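Local coordinates for protein putative thiol-disulfide isomerase or thioredoxin (Salmonella enterica subsp. enterica serovar Typhimurium, PDB 3L9V) that probably catalyses thiol-disulfide exchange, acting as a DsbA-like oxidoreductase of the thioredoxin fold, at residues A[10-15]-A[139-144]; A[14-19]-A[49-54]; A[40-45]-A[172-177]; A[56-61]-A[133-138]; A[80-85]-A[109-114]. All blocks are in the same frame, centred on the assembly; numbering follows the deposited sequence. Where two conformers were deposited one is given.

Interaction 1: residues A[10-15]-A[139-144]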
# COMPACT_ATOMS: atom_id res chain seq x y z
N PRO A 10 14.83 -3.36 -14.54
CA PRO A 10 15.05 -2.00 -15.02
C PRO A 10 14.26 -1.04 -14.16
O PRO A 10 13.32 -1.48 -13.50
CB PRO A 10 14.44 -2.03 -16.43
CG PRO A 10 13.84 -3.41 -16.60
CD PRO A 10 13.72 -4.01 -15.25
N PRO A 11 14.62 0.25 -14.16
CA PRO A 11 13.88 1.29 -13.46
C PRO A 11 12.45 1.41 -14.00
O PRO A 11 12.16 0.90 -15.08
CB PRO A 11 14.67 2.56 -13.79
CG PRO A 11 16.05 2.07 -14.09
CD PRO A 11 15.86 0.76 -14.76
N VAL A 12 11.58 2.05 -13.24
CA VAL A 12 10.23 2.33 -13.71
C VAL A 12 10.17 3.79 -14.10
O VAL A 12 10.49 4.66 -13.29
CB VAL A 12 9.18 2.04 -12.61
CG1 VAL A 12 7.74 2.34 -13.11
CG2 VAL A 12 9.33 0.61 -12.14
N VAL A 13 9.78 4.09 -15.34
CA VAL A 13 9.69 5.50 -15.75
C VAL A 13 8.34 6.11 -15.36
O VAL A 13 7.31 5.42 -15.35
CB VAL A 13 9.91 5.71 -17.27
CG1 VAL A 13 11.13 4.94 -17.74
CG2 VAL A 13 8.67 5.32 -18.05
N ASP A 14 8.36 7.40 -15.04
CA ASP A 14 7.17 8.10 -14.61
C ASP A 14 6.61 7.50 -13.32
O ASP A 14 5.39 7.45 -13.15
CB ASP A 14 6.08 8.05 -15.68
CG ASP A 14 6.52 8.71 -16.98
OD1 ASP A 14 7.49 9.49 -16.97
OD2 ASP A 14 5.87 8.43 -18.02
N ALA A 15 7.48 7.04 -12.43
CA ALA A 15 7.04 6.49 -11.15
C ALA A 15 6.65 7.59 -10.20
O ALA A 15 7.27 8.65 -10.17
CB ALA A 15 8.13 5.63 -10.52
N LYS A 139 4.78 -6.65 -11.44
CA LYS A 139 5.79 -7.30 -12.27
C LYS A 139 6.91 -6.35 -12.69
O LYS A 139 8.07 -6.74 -12.70
CB LYS A 139 5.17 -8.02 -13.47
CG LYS A 139 4.09 -9.04 -13.10
CD LYS A 139 3.64 -9.85 -14.31
CE LYS A 139 3.24 -8.94 -15.46
NZ LYS A 139 2.88 -9.72 -16.68
N GLU A 140 6.57 -5.09 -12.98
CA GLU A 140 7.56 -4.11 -13.45
C GLU A 140 8.55 -3.71 -12.36
O GLU A 140 9.72 -3.48 -12.65
CB GLU A 140 6.87 -2.86 -14.00
CG GLU A 140 6.05 -3.11 -15.27
CD GLU A 140 5.46 -1.84 -15.84
OE1 GLU A 140 5.96 -0.73 -15.51
OE2 GLU A 140 4.48 -1.93 -16.59
N TYR A 141 8.07 -3.61 -11.13
CA TYR A 141 8.91 -3.23 -10.00
C TYR A 141 9.68 -4.43 -9.48
O TYR A 141 10.52 -4.29 -8.61
CB TYR A 141 8.08 -2.64 -8.85
CG TYR A 141 7.73 -1.18 -9.03
CD1 TYR A 141 6.58 -0.81 -9.70
CD2 TYR A 141 8.56 -0.18 -8.54
CE1 TYR A 141 6.27 0.50 -9.88
CE2 TYR A 141 8.25 1.15 -8.71
CZ TYR A 141 7.09 1.48 -9.39
OH TYR A 141 6.74 2.79 -9.58
N GLY A 142 9.36 -5.61 -9.99
CA GLY A 142 10.03 -6.82 -9.55
C GLY A 142 9.71 -7.17 -8.10
O GLY A 142 10.58 -7.62 -7.36
N VAL A 143 8.46 -6.96 -7.69
CA VAL A 143 8.10 -7.12 -6.27
C VAL A 143 8.24 -8.55 -5.79
O VAL A 143 7.85 -9.48 -6.48
CB VAL A 143 6.66 -6.64 -6.00
CG1 VAL A 143 6.32 -6.81 -4.52
CG2 VAL A 143 6.53 -5.20 -6.40
N ARG A 144 8.78 -8.72 -4.59
CA ARG A 144 9.02 -10.07 -4.05
C ARG A 144 8.29 -10.33 -2.74
O ARG A 144 8.27 -11.45 -2.23
CB ARG A 144 10.53 -10.27 -3.83
CG ARG A 144 11.35 -10.26 -5.12
CD ARG A 144 12.81 -10.59 -4.86
NE ARG A 144 13.58 -9.41 -4.48
CZ ARG A 144 14.03 -9.18 -3.25
NH1 ARG A 144 13.80 -10.06 -2.28
NH2 ARG A 144 14.72 -8.08 -2.99
O HOH W 1 10.71 -2.19 -14.90
O HOH W 2 12.37 -3.73 -12.16

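Interaction 2: residues A[14-19]-A[49-54]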
# COMPACT_ATOMS: atom_id res chain seq x y z
N ASP A 14 8.36 7.40 -15.04
CA ASP A 14 7.17 8.10 -14.61
C ASP A 14 6.61 7.50 -13.32
O ASP A 14 5.39 7.45 -13.15
CB ASP A 14 6.08 8.05 -15.68
CG ASP A 14 6.52 8.71 -16.98
OD1 ASP A 14 7.49 9.49 -16.97
OD2 ASP A 14 5.87 8.43 -18.02
N ALA A 15 7.48 7.04 -12.43
CA ALA A 15 7.04 6.49 -11.15
C ALA A 15 6.65 7.59 -10.20
O ALA A 15 7.27 8.65 -10.17
CB ALA A 15 8.13 5.63 -10.52
N PRO A 16 5.61 7.35 -9.39
CA PRO A 16 5.38 8.25 -8.27
C PRO A 16 6.67 8.38 -7.44
O PRO A 16 7.49 7.47 -7.51
CB PRO A 16 4.28 7.53 -7.47
CG PRO A 16 3.58 6.66 -8.47
CD PRO A 16 4.65 6.23 -9.42
N ALA A 17 6.85 9.46 -6.69
CA ALA A 17 8.09 9.64 -5.93
C ALA A 17 8.32 8.50 -4.95
O ALA A 17 9.45 8.05 -4.76
CB ALA A 17 8.10 10.96 -5.19
N VAL A 18 7.24 8.08 -4.29
CA VAL A 18 7.30 6.88 -3.45
C VAL A 18 6.15 5.96 -3.81
O VAL A 18 5.00 6.39 -3.98
CB VAL A 18 7.25 7.20 -1.94
CG1 VAL A 18 7.37 5.91 -1.13
CG2 VAL A 18 8.37 8.14 -1.55
N VAL A 19 6.47 4.69 -3.95
CA VAL A 19 5.47 3.65 -4.16
C VAL A 19 5.67 2.60 -3.08
O VAL A 19 6.80 2.19 -2.81
CB VAL A 19 5.66 3.00 -5.53
CG1 VAL A 19 4.78 1.76 -5.68
CG2 VAL A 19 5.40 4.02 -6.65
N GLY A 49 5.06 18.65 -4.50
CA GLY A 49 4.62 18.11 -5.77
C GLY A 49 4.69 16.60 -5.89
O GLY A 49 3.90 16.01 -6.63
N SER A 50 5.61 15.96 -5.16
CA SER A 50 5.78 14.50 -5.17
C SER A 50 4.65 13.78 -4.44
O SER A 50 3.99 14.35 -3.57
CB SER A 50 7.10 14.11 -4.50
OG SER A 50 8.24 14.53 -5.23
N ARG A 51 4.43 12.52 -4.78
CA ARG A 51 3.37 11.75 -4.14
C ARG A 51 3.82 10.36 -3.69
O ARG A 51 4.77 9.80 -4.23
CB ARG A 51 2.15 11.65 -5.06
CG ARG A 51 2.35 10.82 -6.34
CD ARG A 51 1.20 11.09 -7.33
NE ARG A 51 1.19 10.22 -8.51
CZ ARG A 51 2.10 10.24 -9.48
NH1 ARG A 51 3.14 11.08 -9.41
NH2 ARG A 51 2.00 9.42 -10.52
N MSE A 52 3.13 9.83 -2.68
CA MSE A 52 3.30 8.45 -2.28
C MSE A 52 2.03 7.76 -2.68
O MSE A 52 0.94 8.22 -2.33
CB MSE A 52 3.47 8.33 -0.76
CG MSE A 52 3.48 6.88 -0.27
SE MSE A 52 3.86 6.79 1.65
CE MSE A 52 4.19 4.92 1.93
N VAL A 53 2.17 6.64 -3.38
CA VAL A 53 1.05 5.82 -3.81
C VAL A 53 1.22 4.39 -3.29
O VAL A 53 2.33 3.86 -3.30
CB VAL A 53 0.97 5.79 -5.35
CG1 VAL A 53 -0.25 5.06 -5.79
CG2 VAL A 53 0.96 7.23 -5.89
N LYS A 54 0.12 3.78 -2.85
CA LYS A 54 0.15 2.40 -2.37
C LYS A 54 -0.64 1.47 -3.26
O LYS A 54 -1.77 1.76 -3.69
CB LYS A 54 -0.35 2.30 -0.91
CG LYS A 54 0.37 3.22 0.04
CD LYS A 54 -0.02 2.93 1.48
CE LYS A 54 0.44 1.56 1.91
NZ LYS A 54 0.25 1.28 3.37
O HOH W 3 5.33 12.10 -7.40

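Interaction 3: residues A[40-45]-A[172-177]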
# COMPACT_ATOMS: atom_id res chain seq x y z
N GLN A 40 3.45 7.66 7.48
CA GLN A 40 3.28 9.09 7.73
C GLN A 40 4.62 9.82 7.74
O GLN A 40 4.75 10.90 7.17
CB GLN A 40 2.53 9.30 9.05
CG GLN A 40 2.49 10.71 9.57
CD GLN A 40 2.00 10.76 11.02
OE1 GLN A 40 1.20 9.92 11.45
NE2 GLN A 40 2.49 11.75 11.77
N ALA A 41 5.63 9.24 8.38
CA ALA A 41 6.97 9.83 8.38
C ALA A 41 7.53 9.96 6.96
O ALA A 41 8.23 10.91 6.64
CB ALA A 41 7.92 9.02 9.28
N ILE A 42 7.21 9.00 6.10
CA ILE A 42 7.60 9.06 4.70
C ILE A 42 6.85 10.20 3.98
O ILE A 42 7.45 10.98 3.25
CB ILE A 42 7.38 7.69 4.00
CG1 ILE A 42 8.44 6.69 4.44
CG2 ILE A 42 7.44 7.83 2.49
CD1 ILE A 42 8.21 5.28 3.88
N ARG A 43 5.54 10.31 4.20
CA ARG A 43 4.79 11.37 3.54
C ARG A 43 5.36 12.72 3.98
O ARG A 43 5.42 13.67 3.22
CB ARG A 43 3.29 11.27 3.87
CG ARG A 43 2.59 10.18 3.04
CD ARG A 43 1.11 10.02 3.42
NE ARG A 43 0.52 8.98 2.59
CZ ARG A 43 0.13 7.78 3.03
NH1 ARG A 43 0.24 7.49 4.32
NH2 ARG A 43 -0.37 6.90 2.18
N HIS A 44 5.82 12.77 5.22
CA HIS A 44 6.38 13.99 5.77
C HIS A 44 7.67 14.45 5.08
O HIS A 44 8.05 15.60 5.20
CB HIS A 44 6.59 13.85 7.28
CG HIS A 44 7.15 15.08 7.92
ND1 HIS A 44 8.44 15.14 8.40
CD2 HIS A 44 6.60 16.29 8.14
CE1 HIS A 44 8.65 16.35 8.91
NE2 HIS A 44 7.56 17.06 8.76
N VAL A 45 8.37 13.57 4.37
CA VAL A 45 9.58 14.03 3.70
C VAL A 45 9.39 14.12 2.20
O VAL A 45 10.35 14.35 1.47
CB VAL A 45 10.83 13.18 4.07
CG1 VAL A 45 11.05 13.21 5.58
CG2 VAL A 45 10.69 11.74 3.57
N SER A 172 12.41 6.83 12.32
CA SER A 172 13.26 7.94 11.90
C SER A 172 14.34 7.49 10.92
O SER A 172 14.64 8.18 9.94
CB SER A 172 13.93 8.61 13.10
OG SER A 172 12.96 9.16 13.97
N ARG A 173 14.94 6.33 11.19
CA ARG A 173 16.01 5.85 10.32
C ARG A 173 15.48 5.42 8.96
O ARG A 173 16.10 5.69 7.94
CB ARG A 173 16.83 4.76 10.99
CG ARG A 173 17.60 5.30 12.18
CD ARG A 173 18.09 4.20 13.11
NE ARG A 173 18.57 4.81 14.34
CZ ARG A 173 18.99 4.13 15.40
NH1 ARG A 173 18.98 2.81 15.40
NH2 ARG A 173 19.41 4.79 16.47
N TYR A 174 14.33 4.76 8.95
CA TYR A 174 13.70 4.33 7.70
C TYR A 174 13.35 5.56 6.84
O TYR A 174 13.69 5.61 5.66
CB TYR A 174 12.45 3.50 7.98
CG TYR A 174 11.98 2.63 6.84
CD1 TYR A 174 12.41 1.31 6.72
CD2 TYR A 174 11.11 3.12 5.88
CE1 TYR A 174 11.98 0.51 5.68
CE2 TYR A 174 10.67 2.32 4.83
CZ TYR A 174 11.10 1.04 4.73
OH TYR A 174 10.65 0.26 3.70
N ALA A 175 12.70 6.54 7.45
CA ALA A 175 12.34 7.77 6.75
C ALA A 175 13.57 8.58 6.30
O ALA A 175 13.53 9.21 5.25
CB ALA A 175 11.42 8.65 7.62
N ALA A 176 14.64 8.56 7.09
CA ALA A 176 15.86 9.28 6.76
C ALA A 176 16.43 8.77 5.44
O ALA A 176 16.84 9.54 4.58
CB ALA A 176 16.89 9.15 7.88
N VAL A 177 16.43 7.45 5.28
CA VAL A 177 16.90 6.86 4.04
C VAL A 177 15.99 7.20 2.85
O VAL A 177 16.47 7.53 1.78
CB VAL A 177 17.12 5.34 4.18
CG1 VAL A 177 17.30 4.69 2.82
CG2 VAL A 177 18.33 5.08 5.07

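Interaction 4: residues A[56-61]-A[133-138]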
# COMPACT_ATOMS: atom_id res chain seq x y z
N HIS A 56 -1.90 -2.60 -3.61
CA HIS A 56 -2.16 -3.86 -2.92
C HIS A 56 -1.71 -5.07 -3.74
O HIS A 56 -1.78 -5.07 -4.97
CB HIS A 56 -3.65 -3.99 -2.57
CG HIS A 56 -3.91 -4.98 -1.49
ND1 HIS A 56 -4.30 -6.29 -1.74
CD2 HIS A 56 -3.80 -4.89 -0.14
CE1 HIS A 56 -4.40 -6.94 -0.60
NE2 HIS A 56 -4.12 -6.11 0.39
N VAL A 57 -1.22 -6.09 -3.04
CA VAL A 57 -0.72 -7.29 -3.71
C VAL A 57 -1.66 -8.45 -3.40
O VAL A 57 -2.17 -8.58 -2.29
CB VAL A 57 0.75 -7.64 -3.33
CG1 VAL A 57 1.64 -6.38 -3.35
CG2 VAL A 57 0.81 -8.33 -2.00
N SER A 58 -1.87 -9.29 -4.40
CA SER A 58 -2.92 -10.29 -4.39
C SER A 58 -2.42 -11.62 -3.91
O SER A 58 -3.21 -12.46 -3.49
CB SER A 58 -3.50 -10.45 -5.79
OG SER A 58 -4.02 -9.20 -6.21
N LEU A 59 -1.10 -11.82 -3.97
CA LEU A 59 -0.56 -13.16 -3.77
C LEU A 59 -0.79 -13.70 -2.37
O LEU A 59 -0.85 -14.91 -2.17
CB LEU A 59 0.91 -13.28 -4.20
CG LEU A 59 2.12 -12.69 -3.46
CD1 LEU A 59 2.21 -13.10 -2.00
CD2 LEU A 59 3.38 -13.11 -4.20
N LEU A 60 -0.94 -12.82 -1.40
CA LEU A 60 -0.96 -13.24 -0.01
C LEU A 60 -2.40 -13.41 0.50
O LEU A 60 -3.27 -12.57 0.21
CB LEU A 60 -0.21 -12.21 0.83
CG LEU A 60 0.32 -12.58 2.20
CD1 LEU A 60 1.39 -13.69 2.12
CD2 LEU A 60 0.91 -11.33 2.81
N GLY A 61 -2.64 -14.49 1.23
CA GLY A 61 -3.90 -14.74 1.90
C GLY A 61 -5.07 -15.18 1.03
O GLY A 61 -5.05 -15.05 -0.19
N LEU A 133 -3.57 -2.37 -13.44
CA LEU A 133 -2.39 -1.58 -13.13
C LEU A 133 -1.61 -2.17 -11.94
O LEU A 133 -0.37 -2.26 -11.99
CB LEU A 133 -2.77 -0.14 -12.83
CG LEU A 133 -1.58 0.73 -12.42
CD1 LEU A 133 -0.62 0.99 -13.60
CD2 LEU A 133 -2.04 2.03 -11.79
N GLN A 134 -2.31 -2.57 -10.88
CA GLN A 134 -1.63 -3.09 -9.68
C GLN A 134 -0.85 -4.35 -9.99
O GLN A 134 0.29 -4.54 -9.51
CB GLN A 134 -2.60 -3.31 -8.52
CG GLN A 134 -3.16 -1.99 -7.95
CD GLN A 134 -4.20 -2.24 -6.85
OE1 GLN A 134 -3.86 -2.28 -5.66
NE2 GLN A 134 -5.46 -2.43 -7.25
N GLU A 135 -1.45 -5.21 -10.80
CA GLU A 135 -0.82 -6.46 -11.15
C GLU A 135 0.32 -6.23 -12.14
O GLU A 135 1.34 -6.91 -12.09
CB GLU A 135 -1.84 -7.45 -11.70
CG GLU A 135 -3.01 -7.76 -10.74
CD GLU A 135 -2.61 -8.59 -9.51
OE1 GLU A 135 -1.41 -8.87 -9.33
OE2 GLU A 135 -3.52 -8.97 -8.72
N ARG A 136 0.15 -5.25 -13.04
CA ARG A 136 1.20 -4.90 -13.99
C ARG A 136 2.42 -4.36 -13.24
O ARG A 136 3.55 -4.83 -13.43
CB ARG A 136 0.68 -3.86 -15.00
CG ARG A 136 1.74 -3.30 -15.94
CD ARG A 136 1.11 -2.75 -17.25
NE ARG A 136 0.37 -1.51 -17.04
CZ ARG A 136 -0.95 -1.42 -16.94
NH1 ARG A 136 -1.72 -2.51 -17.04
NH2 ARG A 136 -1.52 -0.24 -16.75
N LEU A 137 2.19 -3.41 -12.34
CA LEU A 137 3.29 -2.78 -11.64
C LEU A 137 4.00 -3.75 -10.69
O LEU A 137 5.20 -3.59 -10.42
CB LEU A 137 2.84 -1.50 -10.95
CG LEU A 137 2.30 -0.43 -11.92
CD1 LEU A 137 1.73 0.78 -11.16
CD2 LEU A 137 3.38 -0.00 -12.93
N PHE A 138 3.28 -4.77 -10.22
CA PHE A 138 3.89 -5.79 -9.36
C PHE A 138 5.02 -6.41 -10.16
O PHE A 138 6.10 -6.64 -9.64
CB PHE A 138 2.87 -6.86 -8.95
CG PHE A 138 3.43 -7.95 -8.02
CD1 PHE A 138 3.27 -7.86 -6.65
CD2 PHE A 138 4.07 -9.06 -8.54
CE1 PHE A 138 3.77 -8.86 -5.80
CE2 PHE A 138 4.56 -10.06 -7.69
CZ PHE A 138 4.40 -9.95 -6.32
O HOH W 4 0.19 -5.64 -6.84
O HOH W 5 -0.51 -8.47 -6.83

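Interaction 5: residues A[80-85]-A[109-114]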
# COMPACT_ATOMS: atom_id res chain seq x y z
N THR A 80 -8.77 5.93 -0.42
CA THR A 80 -7.76 5.03 0.17
C THR A 80 -7.53 5.28 1.67
O THR A 80 -7.39 4.34 2.44
CB THR A 80 -6.43 5.09 -0.56
OG1 THR A 80 -5.97 6.44 -0.55
CG2 THR A 80 -6.58 4.61 -1.99
N ASP A 81 -7.54 6.54 2.09
CA ASP A 81 -7.37 6.84 3.51
C ASP A 81 -8.35 6.08 4.43
O ASP A 81 -7.91 5.33 5.31
CB ASP A 81 -7.37 8.36 3.79
CG ASP A 81 -8.65 9.07 3.32
OD1 ASP A 81 -8.71 10.31 3.48
OD2 ASP A 81 -9.59 8.43 2.81
N VAL A 82 -9.66 6.23 4.24
CA VAL A 82 -10.61 5.52 5.11
C VAL A 82 -10.58 4.02 4.87
O VAL A 82 -10.75 3.22 5.79
CB VAL A 82 -12.06 6.05 4.96
CG1 VAL A 82 -12.13 7.48 5.38
CG2 VAL A 82 -12.56 5.89 3.52
N ILE A 83 -10.37 3.62 3.62
CA ILE A 83 -10.36 2.19 3.31
C ILE A 83 -9.17 1.49 3.97
O ILE A 83 -9.28 0.36 4.45
CB ILE A 83 -10.37 1.95 1.79
CG1 ILE A 83 -11.74 2.36 1.22
CG2 ILE A 83 -10.10 0.51 1.46
CD1 ILE A 83 -12.89 1.62 1.93
N GLU A 84 -8.02 2.16 4.03
CA GLU A 84 -6.81 1.52 4.55
C GLU A 84 -6.98 1.23 6.04
O GLU A 84 -6.72 0.13 6.50
CB GLU A 84 -5.57 2.39 4.30
CG GLU A 84 -4.28 1.67 4.61
CD GLU A 84 -3.02 2.48 4.25
OE1 GLU A 84 -3.14 3.65 3.83
OE2 GLU A 84 -1.92 1.94 4.41
N LYS A 85 -7.43 2.24 6.76
CA LYS A 85 -7.73 2.15 8.17
C LYS A 85 -8.79 1.08 8.42
O LYS A 85 -8.65 0.25 9.31
CB LYS A 85 -8.21 3.51 8.68
CG LYS A 85 -8.14 3.64 10.19
CD LYS A 85 -8.26 5.09 10.65
NZ LYS A 85 -8.64 6.53 12.69
N SER A 109 -19.18 0.16 4.89
CA SER A 109 -19.23 0.80 6.19
C SER A 109 -18.25 1.97 6.28
O SER A 109 -18.53 2.97 6.93
CB SER A 109 -18.93 -0.21 7.30
OG SER A 109 -18.87 0.43 8.56
N ALA A 110 -17.11 1.85 5.64
CA ALA A 110 -16.09 2.89 5.73
C ALA A 110 -16.44 4.07 4.83
O ALA A 110 -16.10 5.23 5.11
CB ALA A 110 -14.73 2.32 5.34
N THR A 111 -17.10 3.79 3.72
CA THR A 111 -17.33 4.87 2.76
C THR A 111 -18.78 5.39 2.66
O THR A 111 -19.01 6.51 2.20
CB THR A 111 -16.85 4.44 1.38
OG1 THR A 111 -17.66 3.35 0.94
CG2 THR A 111 -15.34 4.02 1.47
N GLY A 112 -19.73 4.57 3.09
CA GLY A 112 -21.14 4.93 2.98
C GLY A 112 -21.69 4.60 1.60
O GLY A 112 -22.82 4.96 1.30
N ILE A 113 -20.90 3.93 0.76
CA ILE A 113 -21.39 3.57 -0.56
C ILE A 113 -22.52 2.55 -0.37
O ILE A 113 -22.53 1.81 0.61
CB ILE A 113 -20.26 3.02 -1.50
CG1 ILE A 113 -20.72 3.01 -2.96
CG2 ILE A 113 -19.83 1.61 -1.15
CD1 ILE A 113 -19.71 2.30 -3.90
N SER A 114 -23.49 2.54 -1.27
CA SER A 114 -24.61 1.62 -1.13
C SER A 114 -24.25 0.26 -1.69
O SER A 114 -23.31 0.12 -2.51
CB SER A 114 -25.86 2.17 -1.80
OG SER A 114 -25.76 2.13 -3.21

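Interaction 1: residues A[10-15]-A[139-144]
V12 lays its CG2 methyl over the face of the Y141 ring, 3.5 Å from CG2 to the ring centroid and only 8° off the ring normal. With CG2 almost exactly above the centre, all six ring carbons lie at similar distances from it, the geometry of a CH-pi contact. CG2 is the branch that stands beside the backbone N of V12; its twin CG1, anti to that N (chi1 -180°), leans over the phenol end instead, with CG1 to Y141 OH at 3.7 Å. The two side chains cross at about a right angle. A15 adds its CB at the same end, 3.3 Å from Y141 OH and oblique to the ring.

No direct hydrogen bond joins the two segments. Two waters bridge P10 O and E140 O, which are 4.2 Å apart. One of them donates to E140 O at 2.7 Å and to P10 O at 2.8 Å; the other spans the same two carbonyls, though its share is less certain because further acceptors lie within its reach.

What brings Y141 here is the end of helix 125-140. G142 has positive phi, and two bonds run back into the last turn, a Schellman motif that includes G142 N to K139 O at 3.2 Å.

Further out, Y141 meets F21 edge-to-face and Y150 obliquely, and it also touches V19, so the ring stands against strands 18-22 and 148-151. The backbone of V12 is hydrogen-bonded to G153, which ties the connection between strands 5-7 and 18-22 to the chain just beyond strand 148-151, near the surface.

Interaction 2: residues A[14-19]-A[49-54]
V18 and V19 pair with M52 (modelled as selenomethionine) and V53 in parallel register, CA to CA 4.5 Å for V18 and M52, at the start of two neighbouring sheet strands. The backbone bonds define the pairing. V18 N donates to R51 O at 3.0 Å, nearly straight at 170°, and V53 N donates to V18 O at 2.9 Å. V18 therefore uses both its N-H and its C=O toward the 49-54 segment, as a parallel strand does by bonding to the residues on both sides of its partner. Two CA-H...O contacts fill in the register, including M52 CA to V18 O.

Water extends the polar contact beyond the regular strands: one molecule accepts from A17 N at 3.1 Å and from R51 N at 2.8 Å.

Apolar contacts divide between the two faces of the sheet. V18 CG1 meets M52 CG at 4.1 Å on the face that also packs on I42 and V178. On the other face P16, lying across V53 at about a right angle, meets its CG2. Just before the strands begin, A17 CB and S50 CB are tightly packed at 3.4 Å.

A cation's flat group supplies another kind of contact: P16 CG lies 3.8 Å above one face of the R51 guanidinium, offset toward its rim. R51 and V53 each have a second conformer, so their contacts with P16 are provisional.

Strands 18-22 and 52-56 are the parallel pair of a thioredoxin-fold beta-alpha-beta crossover, joined through helices 27-35 and 38-43. The chemistry implies that main-chain bonds set the alignment, water takes up N-H groups just before the strands, and hydrocarbon faces both adjoining layers.

Interaction 3: residues A[40-45]-A[172-177]
The chain runs as a helix through A41 and I42 and as another through Y174 and A175, and the two come close at I42 and A175, whose CA atoms are 5.3 Å apart. This is helix-to-helix packing within the alpha layer on one face of the thioredoxin-fold sheet, joining helix 38-43 to the C-terminal helix 167-182.

Small side chains make the near approach possible. A41 and A175 point their methyls at each other, CB to CB 3.9 Å, and A175 CB also lies 4.0 Å from A41 O. The methyl of A175 thus sits against both side chain and main chain of the first helix. V45 adds CG2, 4.2 Å from A175 O. No hydrogen bond links the two segments, and the contact is one of van der Waals packing.

The larger pair lies closer to the sheet. I42 also packs on M52 of strand 52-56, while Y174 touches I157 of strand 155-157; F32 meets the Y174 ring edge-to-face and F162 meets it at an intermediate angle. The phenol hydroxyl is hydrogen-bonded to N159, which satisfies its polar end within a buried setting.

I42 and Y174 cross obliquely. The tyrosine holds CG anti to its backbone N (chi1 -160°). Its ring is met at the edge: I42 CD1 arrives close to the ring plane, 4.0 Å from Y174 CE2 and 4.1 Å from CD2.

Interaction 4: residues A[56-61]-A[133-138]
Q134 reaches from helix 125-140 toward H56: the extended chain carries CD outward, and OE1 accepts from the backbone N of H56 at 2.9 Å. The donor lies in the carbonyl plane, and the N-H...O angle is 152°. The other end of the amide is used as well, Q134 NE2 bonding to T68 O, which fixes how the amide is turned.

E135, one residue on, is instead bent at chi2 (-71°). Its OE2 accepts from S58 OG at 2.6 Å, on the syn side and 25° out of the carboxylate plane, while OE1 accepts a hydrogen bond from a water 2.7 Å away that in turn accepts from S58 N. A second water donates to H56 O and to Q134 O, at 2.8 Å from H56 O.

F138 supplies the apolar half. V57 crosses it at about a right angle and sets CG1 at the ring edge near its plane, 4.0 Å from F138 CD1. L59 also crosses at about a right angle, its CD2 3.9 Å from F138 CZ.

The H56 imidazole turns away from helix 125-140: NE2 bonds to F24 N and ND1 to T68 OG1, and S58 OG shares that threonine hydroxyl. The end of strand 52-56 is thereby clamped between helices 125-140 and 64-77. V57 also touches T146 and lies near the probable CxxC motif, an arrangement consistent with the active-site surroundings of the DsbA-like thioredoxin fold.

Interaction 5: residues A[80-85]-A[109-114]
Two helices of the helical part that DsbA-like proteins insert into the thioredoxin fold meet here, the first turn of helix 80-93 lying against the last turn of helix 100-111. V82 and A110 mark the nearest backbone approach, CA to CA 6.1 Å.

I83 carries the contact through its CD1. That methyl lies 3.5 Å from T111 CG2, tighter than usual for two carbons, and 3.9 Å from A110 CB. I83 CG1, anti to its carbonyl carbon (chi1 -70°), is itself 4.0 Å from T111 CG2. V82 comes in beside it with CG2, 3.9 Å from T111 CG2 and also 3.9 Å from A110 O. T111 CG2 is thus met by methyls from both residues of the opposing helix.

The two branches of T111 have separate tasks. Its OG1 accepts from I113 N at 3.3 Å and 160°, an ST turn, and is also hydrogen-bonded to F107 O in the preceding turn. These bonds hold the rotation that presents CG2 to I83 and V82. G112, with positive phi, takes the chain out of the helix, and S114 then caps the N-terminus of the next one through E117 N.

I83 also packs on W71 and A74 of helix 64-77 and on F107. With no hydrogen bond crossing between the segments, the contact depends on methyl packing, while the polar groups of T111 and S114 serve the turn between helices.

How the interactions relate
Interaction 3 is buried and interaction 1 lies at the surface; interactions 2, 4 and 5 are partly buried. Interactions 1 and 4 both use helix 125-140 and probably join through V143 N and F138 O, while interactions 1 and 2 share D14 and A15, and Y141 also packs on P16 and V19. On one face of the sheet, M52 of interaction 2 packs on I42 and R43 of interaction 3. A K54 to E84 salt bridge ties the sheet to interaction 5 in the helical insertion. Backbone bonds dominate the strand pair; side-chain bonds and water, beside a phenylalanine packing, make interaction 4. Interactions 3 and 5 are mostly hydrocarbon, with no hydrogen bond across; interaction 1 combines CH-pi with water bridges.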